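UDP-N-acetylglucosamine--peptide N-acetylglucosaminyltransferase stabilizing protein GtfB (Streptococcus gordonii, PDB 5E9T) acts as the substrate-binding partner of GtfA in a heterotetramer that transfers GlcNAc from UDP-GlcNAc to the serine-rich adhesin GspB, attaching its first sugar. Local coordinates at residues Q3-Y7 / L199-V205; L191-L195 / S443-G447; S206-R212 / Q240-Q244. One frame throughout, in Å; residues are numbered along the deposited sequence.

Contact 1 of 3, residues Q3-Y7 / L199-V205; sequences QLFDY and LAYSFLV
Asp6 meets the first turn of helix 201-207 with both carboxylate oxygens, and both bonds are made to Ser202. The Ser202 hydroxyl OG donates to Asp6 OD2 at 2.7 Å, coming from above the carboxylate plane. The backbone amide takes the other oxygen: Ser202 N lies 3.2 Å from Asp6 OD1, on its syn side but tilted from the plane, along a nearly straight line (N-H...O 167°). This two-pronged grip fixes the rotation of the carboxylate. It depends on the serine torsion, since OG lies between the backbone N and the carbonyl carbon (chi1 80°) and thereby comes round to the side of its own amide. A negative group facing the start of a helix would probably be stabilised by the helix dipole. Alongside, the Tyr201 ring passes obliquely, its CD2 4.0 Å from Asp6 OD1; its hydroxyl turns away to Arg176. Next to the polar pair, Leu4 O lies 3.6 Å from Ser202 CB. The Leu4 and Val205 side chains reach toward each other tip to tip, though the modelled closeness of their methyls is doubtful, and Leu4 CD2 also lies 3.7 Å from Ser202 O.

In the second shell, Asn197 OD1 accepts from Asp6 N and so helps to place the aspartate just past the end of strand 2-5. Ala200 occupies the N-cap position, and its carbonyl O begins the helical bonding, accepting from Phe203 N and Leu204 N on opposite faces of its plane. Strands 2-5 and 194-196 are neighbours where the order of this Rossmann-like parallel sheet reverses. Accordingly the flanking helices part here: Leu4 and Val205 pack with Ile180 of helix 176-186 on one face of the sheet, while Phe5 turns to Leu15 of helix 10-21 on the other.

Contact 2 of 3, residues L191-L195 / S443-G447; sequences LDHIL and SLLGG
Asp192 and Gly447, the last residue of the chain, bring the two backbones to 5.8 Å between their CA atoms; the separation widens to 7.4 Å between the CA atoms of His193 and Leu445. The segments run 138° apart in direction, so the C-terminal tail passes slantwise and roughly counter to the entry of strand 194-196. An inverse gamma turn centred on Leu445 bends the tail, with Gly446 N hydrogen-bonded to Leu444 O at 2.7 Å. Gly447, which ends the tail beside Asp192, adopts a positive phi (83°).

His193 gives the tail its largest partner in this strand entry. Its CG lies anti to the carbonyl carbon (chi1 -67°), which swings the imidazole out to the tail. Gly446 comes up to the NE2 edge of the ring, with its carbonyl carbon in the ring plane; the modelled approach of its oxygen is too close to be trusted, and its bonding is doubtful. At the far corner of the ring ND1 bonds to Gln215 O, which fixes the ring's rotation.

The placement is consistent with a GT-B-like architecture, in which the last helix and tail return to the N-terminal Rossmann-like domain: here the residues after helix 434-442 come to lie against the parallel sheet begun by strand 2-5.

Leu445 supplies the apolar half of the contact. Its CD1 sits 3.8 Å from His193 CD2, the two side chains crossing at a slant, while its CD2 is 4.4 Å from CD2 of Leu195. Both leucines also touch Met1 at the start of the chain and Ile217 of strand 216-219, the parallel neighbour of strand 194-196.

Contact 3 of 3, residues S206-R212 / Q240-Q244; sequences SHSLTGR and QLRTQ
Thr210 and Arg242 bring the two backbones closest, 5.6 Å between their CA atoms, where the turn leaving helix 201-207 passes the start of strand 243-247. Both belong to a Rossmann-like beta-alpha-beta succession: the turn leads into strand 216-219, and helix 230-237 crosses from it to the neighbouring parallel strand 243-247.

Arg242 makes the largest part of the contact. Its aliphatic chain lies along the turn, with CD 3.4 Å from Leu209 O and also against Leu209 CB. A bend at chi3 (45°) then turns the guanidinium inward, where NH2 forms a salt bridge with Asp216 OD1 and a hydrogen bond with Leu191 O. Ser206 serves the same carboxylate, its OG bonding to Asp216 OD2, so the helix end and the residue leading into the strand are both tied to one acid. The serine CB meanwhile packs 3.7 Å from Thr243 CG2. Arg212 and Arg242 cross obliquely, their guanidinium planes 73° apart, though the close placing of the two chains is doubtful in detail. Arg212 NE comes within 3.6 Å of Arg242 NH1, a meeting of like charges that the Asp216 carboxylate would probably soften.

Leu241 turns its CD2 methyl to the last residue of the helix, His207, and to Thr210 of the turn. That methyl lies 3.8 Å from His207 CD2, the ring being met obliquely. The same CD2 is 3.6 Å from Thr210 OG1. The other threonine branch, CG2, points anti to the backbone N and reaches Gln240 O across the contact at 3.4 Å. With the methyl thus directed at the opposite segment, the hydroxyl is placed to turn back on its own chain: Thr210 OG1 donates to His207 O at 3.1 Å, approaching from 50° above the carbonyl plane.

All three contacts lie on one side of the chain's centre, around the same Rossmann-like parallel sheet. Contacts 1 and 2 are about 16 Å apart between centres, contacts 1 and 3 about 13 Å, and contacts 2 and 3 about 12 Å. Contact 1 closes before contact 3 opens, the two sharing helix 201-207. Contact 3 is nested within the loop closed by contact 2, whose segments alternate with those of contact 1. Strand pairing joins contacts 1 and 2 through Leu4 N and Leu195 O. Together they bring the first strand, the middle strands and the last residues of the chain into a single domain.

Contact 1 of 3, residues Q3-Y7 / L199-V205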
loop_
_atom_site.group_PDB
_atom_site.type_symbol
_atom_site.label_atom_id
_atom_site.label_comp_id
_atom_site.label_asym_id
_atom_site.label_seq_id
_atom_site.Cartn_x
_atom_site.Cartn_y
_atom_site.Cartn_z
ATOM N N GLN B 3 -36.212 0.217 -34.905
ATOM C CA GLN B 3 -36.290 -0.563 -33.679
ATOM C C GLN B 3 -35.344 0.045 -32.662
ATOM O O GLN B 3 -34.156 0.235 -32.944
ATOM C CB GLN B 3 -35.929 -2.030 -33.892
ATOM C CG GLN B 3 -36.629 -2.706 -35.024
ATOM C CD GLN B 3 -35.752 -3.758 -35.643
ATOM O OE1 GLN B 3 -34.553 -3.548 -35.814
ATOM N NE2 GLN B 3 -36.334 -4.897 -35.981
ATOM N N LEU B 4 -35.870 0.346 -31.488
ATOM C CA LEU B 4 -35.106 1.010 -30.446
ATOM C C LEU B 4 -35.103 0.115 -29.218
ATOM O O LEU B 4 -36.124 -0.013 -28.538
ATOM C CB LEU B 4 -35.724 2.361 -30.145
ATOM C CG LEU B 4 -35.023 3.269 -29.167
ATOM C CD1 LEU B 4 -33.882 3.994 -29.838
ATOM C CD2 LEU B 4 -36.067 4.200 -28.794
ATOM N N PHE B 5 -33.958 -0.476 -28.908
ATOM C CA PHE B 5 -33.862 -1.418 -27.807
ATOM C C PHE B 5 -33.022 -0.818 -26.691
ATOM O O PHE B 5 -31.943 -0.270 -26.944
ATOM C CB PHE B 5 -33.277 -2.753 -28.271
ATOM C CG PHE B 5 -34.024 -3.376 -29.422
ATOM C CD1 PHE B 5 -35.314 -3.856 -29.255
ATOM C CD2 PHE B 5 -33.428 -3.497 -30.666
ATOM C CE1 PHE B 5 -35.998 -4.430 -30.312
ATOM C CE2 PHE B 5 -34.107 -4.074 -31.722
ATOM C CZ PHE B 5 -35.392 -4.541 -31.545
ATOM N N ASP B 6 -33.532 -0.902 -25.461
ATOM C CA ASP B 6 -32.768 -0.453 -24.304
ATOM C C ASP B 6 -31.418 -1.155 -24.243
ATOM O O ASP B 6 -30.364 -0.515 -24.322
ATOM C CB ASP B 6 -33.565 -0.688 -23.022
ATOM C CG ASP B 6 -34.630 0.363 -22.806
ATOM O OD1 ASP B 6 -34.264 1.514 -22.486
ATOM O OD2 ASP B 6 -35.829 0.043 -22.952
ATOM N N TYR B 7 -31.435 -2.475 -24.119
ATOM C CA TYR B 7 -30.225 -3.268 -24.002
ATOM C C TYR B 7 -30.066 -4.174 -25.208
ATOM O O TYR B 7 -31.024 -4.475 -25.923
ATOM C CB TYR B 7 -30.252 -4.120 -22.734
ATOM C CG TYR B 7 -30.406 -3.299 -21.491
ATOM C CD1 TYR B 7 -29.574 -2.217 -21.254
ATOM C CD2 TYR B 7 -31.394 -3.587 -20.564
ATOM C CE1 TYR B 7 -29.709 -1.454 -20.121
ATOM C CE2 TYR B 7 -31.538 -2.827 -19.426
ATOM C CZ TYR B 7 -30.693 -1.762 -19.210
ATOM O OH TYR B 7 -30.829 -0.995 -18.078
ATOM N N LEU B 199 -39.783 -0.731 -21.037
ATOM C CA LEU B 199 -40.448 0.419 -20.438
ATOM C C LEU B 199 -39.467 1.454 -19.900
ATOM O O LEU B 199 -39.881 2.401 -19.222
ATOM C CB LEU B 199 -41.406 -0.045 -19.340
ATOM C CG LEU B 199 -42.589 -0.795 -19.955
ATOM C CD1 LEU B 199 -43.599 -1.231 -18.907
ATOM C CD2 LEU B 199 -43.246 0.077 -21.013
ATOM N N ALA B 200 -38.177 1.271 -20.162
ATOM C CA ALA B 200 -37.135 2.246 -19.871
ATOM C C ALA B 200 -37.114 3.317 -20.956
ATOM O O ALA B 200 -38.127 3.545 -21.625
ATOM C CB ALA B 200 -35.772 1.565 -19.745
ATOM N N TYR B 201 -35.986 4.022 -21.078
ATOM C CA TYR B 201 -35.863 5.159 -21.993
ATOM C C TYR B 201 -36.427 4.867 -23.381
ATOM O O TYR B 201 -37.016 5.752 -24.016
ATOM C CB TYR B 201 -34.392 5.559 -22.079
ATOM C CG TYR B 201 -33.737 5.527 -20.720
ATOM C CD1 TYR B 201 -34.082 6.455 -19.746
ATOM C CD2 TYR B 201 -32.808 4.549 -20.394
ATOM C CE1 TYR B 201 -33.507 6.423 -18.497
ATOM C CE2 TYR B 201 -32.226 4.510 -19.144
ATOM C CZ TYR B 201 -32.580 5.450 -18.200
ATOM O OH TYR B 201 -32.003 5.418 -16.952
ATOM N N SER B 202 -36.249 3.637 -23.874
ATOM C CA SER B 202 -36.784 3.261 -25.184
ATOM C C SER B 202 -38.282 3.482 -25.259
ATOM O O SER B 202 -38.849 3.591 -26.357
ATOM C CB SER B 202 -36.508 1.790 -25.481
ATOM O OG SER B 202 -37.470 0.995 -24.809
ATOM N N PHE B 203 -38.959 3.409 -24.119
ATOM C CA PHE B 203 -40.351 3.800 -24.130
ATOM C C PHE B 203 -40.474 5.314 -24.009
ATOM O O PHE B 203 -41.130 5.969 -24.829
ATOM C CB PHE B 203 -41.100 3.070 -23.025
ATOM C CG PHE B 203 -42.418 3.665 -22.730
ATOM C CD1 PHE B 203 -43.209 4.237 -23.730
ATOM C CD2 PHE B 203 -42.856 3.698 -21.447
ATOM C CE1 PHE B 203 -44.405 4.816 -23.416
ATOM C CE2 PHE B 203 -44.019 4.258 -21.152
ATOM C CZ PHE B 203 -44.810 4.810 -22.117
ATOM N N LEU B 204 -39.798 5.898 -23.021
ATOM C CA LEU B 204 -39.943 7.328 -22.782
ATOM C C LEU B 204 -39.556 8.176 -23.994
ATOM O O LEU B 204 -39.973 9.335 -24.083
ATOM C CB LEU B 204 -39.123 7.747 -21.562
ATOM C CG LEU B 204 -39.361 6.935 -20.287
ATOM C CD1 LEU B 204 -38.117 6.952 -19.429
ATOM C CD2 LEU B 204 -40.551 7.455 -19.496
ATOM N N VAL B 205 -38.795 7.639 -24.945
ATOM C CA VAL B 205 -38.646 8.353 -26.211
ATOM C C VAL B 205 -39.987 8.401 -26.943
ATOM O O VAL B 205 -40.324 9.395 -27.602
ATOM C CB VAL B 205 -37.561 7.690 -27.071
ATOM C CG1 VAL B 205 -36.154 7.918 -26.446
ATOM C CG2 VAL B 205 -37.920 6.251 -27.252
#

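Contact 2 of 3, residues L191-L195 / S443-G447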
loop_
_atom_site.group_PDB
_atom_site.type_symbol
_atom_site.label_atom_id
_atom_site.label_comp_id
_atom_site.label_asym_id
_atom_site.label_seq_id
_atom_site.Cartn_x
_atom_site.Cartn_y
_atom_site.Cartn_z
ATOM N N LEU B 191 -39.541 8.028 -38.530
ATOM C CA LEU B 191 -40.200 7.728 -37.266
ATOM C C LEU B 191 -41.629 7.183 -37.417
ATOM O O LEU B 191 -42.416 7.332 -36.477
ATOM C CB LEU B 191 -40.151 8.950 -36.345
ATOM C CG LEU B 191 -38.749 9.078 -35.713
ATOM C CD1 LEU B 191 -38.494 10.440 -35.071
ATOM C CD2 LEU B 191 -38.484 7.955 -34.707
ATOM N N ASP B 192 -42.010 6.644 -38.594
ATOM C CA ASP B 192 -43.344 6.044 -38.766
ATOM C C ASP B 192 -43.732 5.257 -37.548
ATOM O O ASP B 192 -44.841 5.391 -37.015
ATOM C CB ASP B 192 -43.410 5.006 -39.902
ATOM C CG ASP B 192 -42.749 5.432 -41.170
ATOM O OD1 ASP B 192 -42.595 4.578 -42.043
ATOM O OD2 ASP B 192 -42.420 6.596 -41.321
ATOM N N HIS B 193 -42.816 4.392 -37.139
ATOM C CA HIS B 193 -43.074 3.337 -36.189
ATOM C C HIS B 193 -41.813 3.167 -35.370
ATOM O O HIS B 193 -40.710 3.176 -35.920
ATOM C CB HIS B 193 -43.438 2.042 -36.916
ATOM C CG HIS B 193 -44.748 2.109 -37.633
ATOM N ND1 HIS B 193 -45.935 2.359 -36.981
ATOM C CD2 HIS B 193 -45.059 1.972 -38.943
ATOM C CE1 HIS B 193 -46.923 2.367 -37.856
ATOM N NE2 HIS B 193 -46.419 2.133 -39.054
ATOM N N ILE B 194 -41.980 3.028 -34.066
ATOM C CA ILE B 194 -40.883 2.735 -33.167
ATOM C C ILE B 194 -41.228 1.411 -32.506
ATOM O O ILE B 194 -42.171 1.338 -31.712
ATOM C CB ILE B 194 -40.685 3.847 -32.127
ATOM C CG1 ILE B 194 -40.240 5.147 -32.806
ATOM C CG2 ILE B 194 -39.691 3.414 -31.062
ATOM C CD1 ILE B 194 -40.103 6.317 -31.856
ATOM N N LEU B 195 -40.494 0.359 -32.831
ATOM C CA LEU B 195 -40.662 -0.898 -32.120
ATOM C C LEU B 195 -39.574 -0.976 -31.065
ATOM O O LEU B 195 -38.387 -0.842 -31.378
ATOM C CB LEU B 195 -40.608 -2.100 -33.051
ATOM C CG LEU B 195 -41.617 -1.937 -34.159
ATOM C CD1 LEU B 195 -40.690 -1.874 -35.301
ATOM C CD2 LEU B 195 -42.578 -3.096 -34.343
ATOM N N SER B 443 -51.619 -5.358 -39.847
ATOM C CA SER B 443 -52.763 -4.653 -39.279
ATOM C C SER B 443 -52.345 -3.424 -38.481
ATOM O O SER B 443 -53.208 -2.645 -38.063
ATOM C CB SER B 443 -53.565 -5.599 -38.385
ATOM O OG SER B 443 -54.286 -4.881 -37.400
ATOM N N LEU B 444 -51.048 -3.248 -38.253
ATOM C CA LEU B 444 -50.471 -2.156 -37.483
ATOM C C LEU B 444 -49.412 -1.494 -38.340
ATOM O O LEU B 444 -49.375 -0.267 -38.474
ATOM C CB LEU B 444 -49.889 -2.637 -36.159
ATOM C CG LEU B 444 -50.941 -3.343 -35.309
ATOM C CD1 LEU B 444 -50.632 -4.823 -35.195
ATOM C CD2 LEU B 444 -51.077 -2.689 -33.943
ATOM N N LEU B 445 -48.533 -2.306 -38.912
ATOM C CA LEU B 445 -47.318 -1.750 -39.472
ATOM C C LEU B 445 -47.644 -1.169 -40.837
ATOM O O LEU B 445 -47.354 -1.763 -41.871
ATOM C CB LEU B 445 -46.298 -2.871 -39.629
ATOM C CG LEU B 445 -45.280 -2.956 -38.530
ATOM C CD1 LEU B 445 -44.500 -1.766 -38.829
ATOM C CD2 LEU B 445 -45.955 -2.973 -37.178
ATOM N N GLY B 446 -48.125 0.076 -40.834
ATOM C CA GLY B 446 -48.293 0.873 -42.034
ATOM C C GLY B 446 -47.452 2.130 -42.016
ATOM O O GLY B 446 -47.094 2.603 -40.938
ATOM N N GLY B 447 -47.259 2.765 -43.164
ATOM C CA GLY B 447 -46.390 3.923 -43.223
ATOM C C GLY B 447 -44.937 3.511 -43.354
ATOM O O GLY B 447 -44.641 2.343 -43.612
#

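Contact 3 of 3, residues S206-R212 / Q240-Q244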
loop_
_atom_site.group_PDB
_atom_site.type_symbol
_atom_site.label_atom_id
_atom_site.label_comp_id
_atom_site.label_asym_id
_atom_site.label_seq_id
_atom_site.Cartn_x
_atom_site.Cartn_y
_atom_site.Cartn_z
ATOM N N SER B 206 -40.768 7.320 -26.853
ATOM C CA SER B 206 -42.051 7.307 -27.540
ATOM C C SER B 206 -43.069 8.147 -26.788
ATOM O O SER B 206 -43.733 8.997 -27.386
ATOM C CB SER B 206 -42.567 5.882 -27.725
ATOM O OG SER B 206 -43.677 5.908 -28.608
ATOM N N HIS B 207 -43.189 7.936 -25.471
ATOM C CA HIS B 207 -44.147 8.697 -24.668
ATOM C C HIS B 207 -43.968 10.204 -24.824
ATOM O O HIS B 207 -44.935 10.961 -24.681
ATOM C CB HIS B 207 -44.022 8.305 -23.192
ATOM C CG HIS B 207 -44.635 9.294 -22.249
ATOM N ND1 HIS B 207 -44.001 10.462 -21.879
ATOM C CD2 HIS B 207 -45.825 9.291 -21.602
ATOM C CE1 HIS B 207 -44.774 11.136 -21.049
ATOM N NE2 HIS B 207 -45.886 10.448 -20.861
ATOM N N SER B 208 -42.749 10.659 -25.110
ATOM C CA SER B 208 -42.448 12.078 -25.237
ATOM C C SER B 208 -42.541 12.595 -26.669
ATOM O O SER B 208 -42.316 13.788 -26.898
ATOM C CB SER B 208 -41.054 12.361 -24.671
ATOM O OG SER B 208 -40.110 11.414 -25.141
ATOM N N LEU B 209 -42.826 11.727 -27.638
ATOM C CA LEU B 209 -43.007 12.128 -29.028
ATOM C C LEU B 209 -44.471 12.277 -29.438
ATOM O O LEU B 209 -44.747 12.434 -30.633
ATOM C CB LEU B 209 -42.282 11.158 -29.963
ATOM C CG LEU B 209 -40.961 11.734 -30.489
ATOM C CD1 LEU B 209 -40.184 10.701 -31.280
ATOM C CD2 LEU B 209 -41.226 12.971 -31.336
ATOM N N THR B 210 -45.413 12.195 -28.489
ATOM C CA THR B 210 -46.840 12.225 -28.821
ATOM C C THR B 210 -47.205 13.380 -29.750
ATOM O O THR B 210 -48.115 13.245 -30.578
ATOM C CB THR B 210 -47.678 12.315 -27.541
ATOM O OG1 THR B 210 -47.292 11.269 -26.639
ATOM C CG2 THR B 210 -49.173 12.181 -27.850
ATOM N N GLY B 211 -46.515 14.519 -29.630
ATOM C CA GLY B 211 -46.785 15.637 -30.524
ATOM C C GLY B 211 -46.682 15.262 -31.990
ATOM O O GLY B 211 -47.477 15.717 -32.814
ATOM N N ARG B 212 -45.693 14.444 -32.335
ATOM C CA ARG B 212 -45.552 13.931 -33.689
ATOM C C ARG B 212 -46.459 12.718 -33.905
ATOM O O ARG B 212 -46.804 11.998 -32.962
ATOM C CB ARG B 212 -44.085 13.587 -33.960
ATOM C CG ARG B 212 -43.780 13.167 -35.380
ATOM C CD ARG B 212 -43.724 11.661 -35.484
ATOM N NE ARG B 212 -43.788 11.205 -36.865
ATOM C CZ ARG B 212 -42.808 11.363 -37.743
ATOM N NH1 ARG B 212 -42.949 10.915 -38.982
ATOM N NH2 ARG B 212 -41.687 11.970 -37.381
ATOM N N GLN B 240 -53.969 8.559 -26.240
ATOM C CA GLN B 240 -53.296 9.411 -27.211
ATOM C C GLN B 240 -51.852 9.022 -27.494
ATOM O O GLN B 240 -51.265 9.556 -28.443
ATOM C CB GLN B 240 -53.331 10.873 -26.753
ATOM C CG GLN B 240 -54.629 11.615 -27.043
ATOM C CD GLN B 240 -54.964 12.598 -25.961
ATOM O OE1 GLN B 240 -54.273 13.597 -25.788
ATOM N NE2 GLN B 240 -56.031 12.330 -25.219
ATOM N N LEU B 241 -51.262 8.122 -26.710
ATOM C CA LEU B 241 -49.828 7.885 -26.817
ATOM C C LEU B 241 -49.490 7.190 -28.132
ATOM O O LEU B 241 -50.309 6.471 -28.712
ATOM C CB LEU B 241 -49.334 7.054 -25.633
ATOM C CG LEU B 241 -49.413 7.735 -24.263
ATOM C CD1 LEU B 241 -49.019 6.766 -23.160
ATOM C CD2 LEU B 241 -48.537 8.982 -24.224
ATOM N N ARG B 242 -48.262 7.416 -28.606
ATOM C CA ARG B 242 -47.856 6.852 -29.889
ATOM C C ARG B 242 -47.928 5.333 -29.884
ATOM O O ARG B 242 -48.220 4.724 -30.916
ATOM C CB ARG B 242 -46.447 7.316 -30.254
ATOM C CG ARG B 242 -46.378 8.744 -30.756
ATOM C CD ARG B 242 -44.963 9.081 -31.172
ATOM N NE ARG B 242 -44.373 8.011 -31.970
ATOM C CZ ARG B 242 -43.865 8.181 -33.187
ATOM N NH1 ARG B 242 -43.862 9.383 -33.739
ATOM N NH2 ARG B 242 -43.349 7.151 -33.844
ATOM N N THR B 243 -47.697 4.704 -28.743
ATOM C CA THR B 243 -47.747 3.251 -28.628
ATOM C C THR B 243 -49.069 2.861 -27.978
ATOM O O THR B 243 -49.320 3.200 -26.817
ATOM C CB THR B 243 -46.551 2.738 -27.830
ATOM O OG1 THR B 243 -46.802 2.867 -26.426
ATOM C CG2 THR B 243 -45.364 3.560 -28.173
ATOM N N GLN B 244 -49.959 2.259 -28.771
ATOM C CA GLN B 244 -51.179 1.623 -28.282
ATOM C C GLN B 244 -51.123 0.094 -28.275
ATOM O O GLN B 244 -52.152 -0.548 -28.032
ATOM C CB GLN B 244 -52.384 2.125 -29.078
ATOM C CG GLN B 244 -52.795 3.533 -28.660
ATOM C CD GLN B 244 -53.717 3.528 -27.455
ATOM O OE1 GLN B 244 -54.604 2.685 -27.347
ATOM N NE2 GLN B 244 -53.492 4.453 -26.529
#